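Local atomic coordinates of DUF985 domain-containing protein (PDB entry 1YUD), a protein that is of unknown function but belongs to the cupin superfamily, whose members share a beta-barrel fold. Residues Met72-Ala77 with Arg106-Val111; Gln79-Tyr84 with Phe117-Asn122. One frame throughout, in Å; residues are numbered along the deposited sequence.

Contact 1: Met72-Ala77 with Arg106-Val111; sequences MWYFHA and RPQFLV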
# COMPACT_ATOMS: atom_id res chain seq x y z
N MSE A 72 1.39 -6.72 -3.64
CA MSE A 72 0.65 -6.38 -2.47
C MSE A 72 -0.51 -5.49 -2.89
O MSE A 72 -0.42 -4.75 -3.88
CB MSE A 72 1.57 -5.70 -1.45
CG MSE A 72 2.35 -6.70 -0.57
SE MSE A 72 1.21 -7.72 0.65
CE MSE A 72 0.61 -6.24 1.75
N TRP A 73 -1.61 -5.57 -2.17
CA TRP A 73 -2.76 -4.77 -2.50
C TRP A 73 -3.16 -3.94 -1.30
O TRP A 73 -3.41 -4.47 -0.22
CB TRP A 73 -3.93 -5.65 -2.92
CG TRP A 73 -3.82 -6.16 -4.34
CD1 TRP A 73 -2.79 -6.87 -4.88
CD2 TRP A 73 -4.80 -6.01 -5.39
NE1 TRP A 73 -3.06 -7.17 -6.20
CE2 TRP A 73 -4.29 -6.66 -6.54
CE3 TRP A 73 -6.05 -5.39 -5.47
CZ2 TRP A 73 -4.99 -6.71 -7.75
CZ3 TRP A 73 -6.75 -5.44 -6.67
CH2 TRP A 73 -6.21 -6.10 -7.80
N TYR A 74 -3.20 -2.63 -1.48
CA TYR A 74 -3.59 -1.74 -0.39
C TYR A 74 -4.96 -1.19 -0.76
O TYR A 74 -5.35 -1.22 -1.93
CB TYR A 74 -2.55 -0.63 -0.25
CG TYR A 74 -1.18 -1.19 0.07
CD1 TYR A 74 -0.80 -1.42 1.39
CD2 TYR A 74 -0.32 -1.58 -0.94
CE1 TYR A 74 0.41 -2.04 1.68
CE2 TYR A 74 0.88 -2.21 -0.66
CZ TYR A 74 1.24 -2.44 0.66
OH TYR A 74 2.38 -3.15 0.96
N PHE A 75 -5.70 -0.70 0.22
CA PHE A 75 -7.02 -0.17 -0.06
C PHE A 75 -7.09 1.30 0.32
O PHE A 75 -6.94 1.66 1.50
CB PHE A 75 -8.08 -0.94 0.72
CG PHE A 75 -9.48 -0.56 0.38
CD1 PHE A 75 -10.11 -1.10 -0.74
CD2 PHE A 75 -10.17 0.37 1.16
CE1 PHE A 75 -11.42 -0.72 -1.09
CE2 PHE A 75 -11.47 0.77 0.82
CZ PHE A 75 -12.10 0.22 -0.31
N HIS A 76 -7.35 2.15 -0.67
CA HIS A 76 -7.45 3.59 -0.41
C HIS A 76 -8.86 4.04 -0.12
O HIS A 76 -9.13 4.67 0.92
CB HIS A 76 -6.91 4.36 -1.60
CG HIS A 76 -5.48 4.08 -1.90
ND1 HIS A 76 -4.47 4.32 -0.99
CD2 HIS A 76 -4.87 3.61 -3.02
CE1 HIS A 76 -3.31 4.03 -1.55
NE2 HIS A 76 -3.52 3.60 -2.78
N ALA A 77 -9.78 3.72 -1.03
CA ALA A 77 -11.17 4.13 -0.85
C ALA A 77 -12.09 3.55 -1.91
O ALA A 77 -11.64 2.95 -2.88
CB ALA A 77 -11.28 5.65 -0.85
N ARG A 106 -10.34 -7.06 4.67
CA ARG A 106 -9.02 -6.66 5.13
C ARG A 106 -8.37 -5.64 4.17
O ARG A 106 -8.30 -5.88 2.96
CB ARG A 106 -8.14 -7.91 5.22
CG ARG A 106 -7.34 -8.02 6.49
CD ARG A 106 -8.00 -8.93 7.52
NE ARG A 106 -9.34 -8.52 7.90
CZ ARG A 106 -9.94 -8.96 9.00
NH1 ARG A 106 -9.31 -9.79 9.81
NH2 ARG A 106 -11.17 -8.56 9.30
N PRO A 107 -7.87 -4.50 4.70
CA PRO A 107 -7.24 -3.48 3.85
C PRO A 107 -6.06 -3.93 2.98
O PRO A 107 -5.80 -3.32 1.94
CB PRO A 107 -6.86 -2.40 4.85
CG PRO A 107 -7.95 -2.50 5.85
CD PRO A 107 -8.04 -3.99 6.06
N GLN A 108 -5.36 -4.97 3.39
CA GLN A 108 -4.23 -5.44 2.58
C GLN A 108 -4.38 -6.90 2.19
O GLN A 108 -4.98 -7.69 2.91
CB GLN A 108 -2.90 -5.29 3.33
CG GLN A 108 -2.17 -3.97 3.10
CD GLN A 108 -1.15 -3.69 4.19
OE1 GLN A 108 -0.03 -4.21 4.17
NE2 GLN A 108 -1.54 -2.85 5.16
N PHE A 109 -3.83 -7.25 1.05
CA PHE A 109 -3.89 -8.62 0.65
C PHE A 109 -2.71 -8.90 -0.25
O PHE A 109 -2.26 -8.04 -0.99
CB PHE A 109 -5.18 -8.95 -0.08
CG PHE A 109 -5.31 -10.41 -0.37
CD1 PHE A 109 -5.83 -11.27 0.58
CD2 PHE A 109 -4.77 -10.94 -1.52
CE1 PHE A 109 -5.80 -12.64 0.39
CE2 PHE A 109 -4.73 -12.32 -1.71
CZ PHE A 109 -5.25 -13.15 -0.75
N LEU A 110 -2.23 -10.14 -0.19
CA LEU A 110 -1.08 -10.53 -0.97
C LEU A 110 -1.43 -11.60 -2.00
O LEU A 110 -1.73 -12.74 -1.65
CB LEU A 110 0.02 -10.99 -0.01
CG LEU A 110 1.33 -11.53 -0.56
CD1 LEU A 110 1.12 -12.96 -1.00
CD2 LEU A 110 1.82 -10.65 -1.70
N VAL A 111 -1.40 -11.22 -3.26
CA VAL A 111 -1.70 -12.16 -4.33
C VAL A 111 -0.38 -12.81 -4.78
O VAL A 111 0.43 -12.20 -5.49
CB VAL A 111 -2.44 -11.44 -5.51
CG1 VAL A 111 -1.85 -10.07 -5.76
CG2 VAL A 111 -2.38 -12.29 -6.76
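Trp-73 and Phe-109 form an antiparallel hydrogen-bonded pair, the amide N of Trp-73 reaching O of Phe-109 at 2.8 Å and N of Phe-109 returning to O of Trp-73 at 3.1 Å. O of Trp-73 also receives a CA-H...O contact from Gln-108 CA.

Gln-108 and Tyr-74 lie on the side of Met-72. The amide of Gln-108 crosses the Tyr-74 ring with the two planes 34° apart, CD being 3.4 Å from CE1 of Tyr-74. Their polar ends, Gln-108 OE1 and Tyr-74 OH, both bond to Ser-51 OG of the second subunit. SE of Met-72, a selenomethionine, packs 3.5 Å from Leu-110 CB, the two side chains crossing at about a right angle.

On the other face of the sheet, the Trp-73 indole crosses Val-111 obliquely, with CD1 3.4 Å from CG1 of Val-111. Farther along, Phe-75 CB touches the backbone of Pro-107.

This sheet of the cupin fold thus has a mainly apolar face that turns Trp-73 toward strands 81-86 and 92-97, while the other combines the apolar packing of Met-72 and Leu-110 with the Gln-108 amide and Tyr-74 phenol, which contribute to the dimer interface.

Contact 2: Gln79-Tyr84 with Phe117-Asn122; sequences QSLTIY and FGSAMN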
# COMPACT_ATOMS: atom_id res chain seq x y z
N GLN A 79 -15.09 0.97 -3.21
CA GLN A 79 -15.84 -0.27 -3.02
C GLN A 79 -15.01 -1.52 -2.81
O GLN A 79 -14.18 -1.87 -3.64
CB GLN A 79 -16.76 -0.52 -4.23
CG GLN A 79 -18.24 -0.54 -3.91
CD GLN A 79 -18.78 0.84 -3.68
OE1 GLN A 79 -19.80 1.02 -3.00
NE2 GLN A 79 -18.11 1.83 -4.25
N SER A 80 -15.28 -2.22 -1.72
CA SER A 80 -14.56 -3.45 -1.42
C SER A 80 -14.50 -4.29 -2.69
O SER A 80 -15.47 -4.35 -3.44
CB SER A 80 -15.31 -4.24 -0.35
OG SER A 80 -16.32 -5.02 -0.97
N LEU A 81 -13.35 -4.92 -2.95
CA LEU A 81 -13.19 -5.74 -4.15
C LEU A 81 -13.24 -7.22 -3.81
O LEU A 81 -13.68 -7.62 -2.73
CB LEU A 81 -11.85 -5.42 -4.84
CG LEU A 81 -11.55 -3.94 -5.04
CD1 LEU A 81 -10.21 -3.79 -5.72
CD2 LEU A 81 -12.62 -3.29 -5.88
N THR A 82 -12.78 -8.05 -4.73
CA THR A 82 -12.75 -9.48 -4.49
C THR A 82 -11.72 -10.04 -5.42
O THR A 82 -11.82 -9.89 -6.63
CB THR A 82 -14.11 -10.12 -4.79
OG1 THR A 82 -15.09 -9.51 -3.95
CG2 THR A 82 -14.07 -11.61 -4.52
N ILE A 83 -10.69 -10.65 -4.85
CA ILE A 83 -9.63 -11.20 -5.66
C ILE A 83 -9.92 -12.66 -5.94
O ILE A 83 -9.96 -13.48 -5.03
CB ILE A 83 -8.28 -11.10 -4.95
CG1 ILE A 83 -8.14 -9.72 -4.28
CG2 ILE A 83 -7.17 -11.35 -5.94
CD1 ILE A 83 -7.98 -8.59 -5.24
N TYR A 84 -10.15 -12.97 -7.20
CA TYR A 84 -10.42 -14.34 -7.59
C TYR A 84 -9.08 -14.88 -8.08
O TYR A 84 -8.50 -14.34 -9.02
CB TYR A 84 -11.48 -14.39 -8.69
CG TYR A 84 -12.78 -13.70 -8.33
CD1 TYR A 84 -12.86 -12.31 -8.28
CD2 TYR A 84 -13.93 -14.43 -8.04
CE1 TYR A 84 -14.05 -11.67 -7.96
CE2 TYR A 84 -15.12 -13.80 -7.71
CZ TYR A 84 -15.18 -12.41 -7.67
OH TYR A 84 -16.37 -11.76 -7.36
N PHE A 117 -5.04 -14.60 -11.60
CA PHE A 117 -6.05 -13.90 -10.81
C PHE A 117 -6.66 -12.68 -11.49
O PHE A 117 -6.13 -12.15 -12.47
CB PHE A 117 -5.42 -13.45 -9.49
CG PHE A 117 -4.32 -12.43 -9.66
CD1 PHE A 117 -3.12 -12.77 -10.29
CD2 PHE A 117 -4.48 -11.13 -9.19
CE1 PHE A 117 -2.10 -11.83 -10.45
CE2 PHE A 117 -3.46 -10.19 -9.35
CZ PHE A 117 -2.28 -10.54 -9.98
N GLY A 118 -7.77 -12.22 -10.91
CA GLY A 118 -8.49 -11.07 -11.41
C GLY A 118 -9.33 -10.51 -10.28
O GLY A 118 -9.34 -11.07 -9.19
N SER A 119 -10.04 -9.42 -10.51
CA SER A 119 -10.85 -8.86 -9.45
C SER A 119 -12.00 -8.00 -9.95
O SER A 119 -11.91 -7.35 -10.99
CB SER A 119 -9.98 -8.03 -8.51
OG SER A 119 -10.77 -7.39 -7.52
N ALA A 120 -13.09 -8.00 -9.19
CA ALA A 120 -14.25 -7.21 -9.51
C ALA A 120 -14.59 -6.44 -8.25
O ALA A 120 -14.01 -6.70 -7.20
CB ALA A 120 -15.41 -8.12 -9.91
N MSE A 121 -15.50 -5.48 -8.34
CA MSE A 121 -15.89 -4.74 -7.16
C MSE A 121 -16.96 -5.60 -6.51
O MSE A 121 -17.27 -6.67 -7.01
CB MSE A 121 -16.47 -3.38 -7.53
CG MSE A 121 -15.59 -2.53 -8.42
SE MSE A 121 -16.16 -0.68 -8.32
CE MSE A 121 -17.84 -0.82 -9.27
N ASN A 122 -17.52 -5.14 -5.40
CA ASN A 122 -18.58 -5.90 -4.73
C ASN A 122 -19.93 -5.19 -4.85
O ASN A 122 -20.99 -5.82 -4.78
CB ASN A 122 -18.21 -6.13 -3.25
CG ASN A 122 -17.35 -7.38 -3.05
OD1 ASN A 122 -16.52 -7.43 -2.15
ND2 ASN A 122 -17.57 -8.40 -3.87
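Tyr-84 and Gly-118 exchange two backbone hydrogen bonds, N of Tyr-84 to O of Gly-118 and N of Gly-118 to O of Tyr-84, each 2.9 Å long. At Thr-82, Ala-120 N makes only a weak bond to Thr-82 O. That carbonyl has a second donor, Ser-119 OG at 2.9 Å from Thr-82 O, which stands above the carbonyl plane. Ser-119 OG is anti to its own backbone N (chi1 176°), on the same side of the sheet as Ile-83.

Side-chain polar contacts gather at Asn-122. Its OD1 accepts Ser-80 OG at 2.7 Å, in the amide plane and on a lone pair. Its ND2 makes a weak bond to Thr-82 OG1, whose hydroxyl donates to Leu-81 O. Gln-96 NE2, from strand 92-97, adds a weak bond to Asn-122 OD1. An alanine in place of Asn-122 would probably leave Ser-80 OG without this acceptor and Thr-82 OG1 without this donor.

Among apolar contacts, CG2 of Ile-83 lies 4.2 Å from CD2 of Phe-117, and Leu-81 CD2 is 4.0 Å from Met-121 CG.

The Tyr-84 ring has mixed surroundings: Thr-82 CG2 lies over one face, toward the rim, and Gly-118 O lies in plane at its edge.

In this sheet of the cupin fold the Asn-122 amide therefore links the end of strand 117-121 to Ser-80, just before strand 81-84, and to Thr-82 within it, adding side-chain bonds to the backbone pairing.

How the contacts relate
Contacts 1 and 2 belong to the two sheets of the cupin fold, and their centres are about 11 Å apart. Their segments alternate along the chain: strand 71-76 is followed by 81-86, and strand 109-111 by 116-121, so each sheet receives one strand of each consecutive pair. The sheets meet through side chains. Trp-73 of contact 1 places CZ3 3.7 Å from Ile-83 CD1 and 3.9 Å from Leu-81 CD1 of contact 2, while Val-111 CG2 comes within 3.4 Å of Phe-117 CD2. Contact 1 thus spans from the packing between the sheets to the second subunit, whereas contact 2, which lies within one chain, meets it at Trp-73 and Val-111.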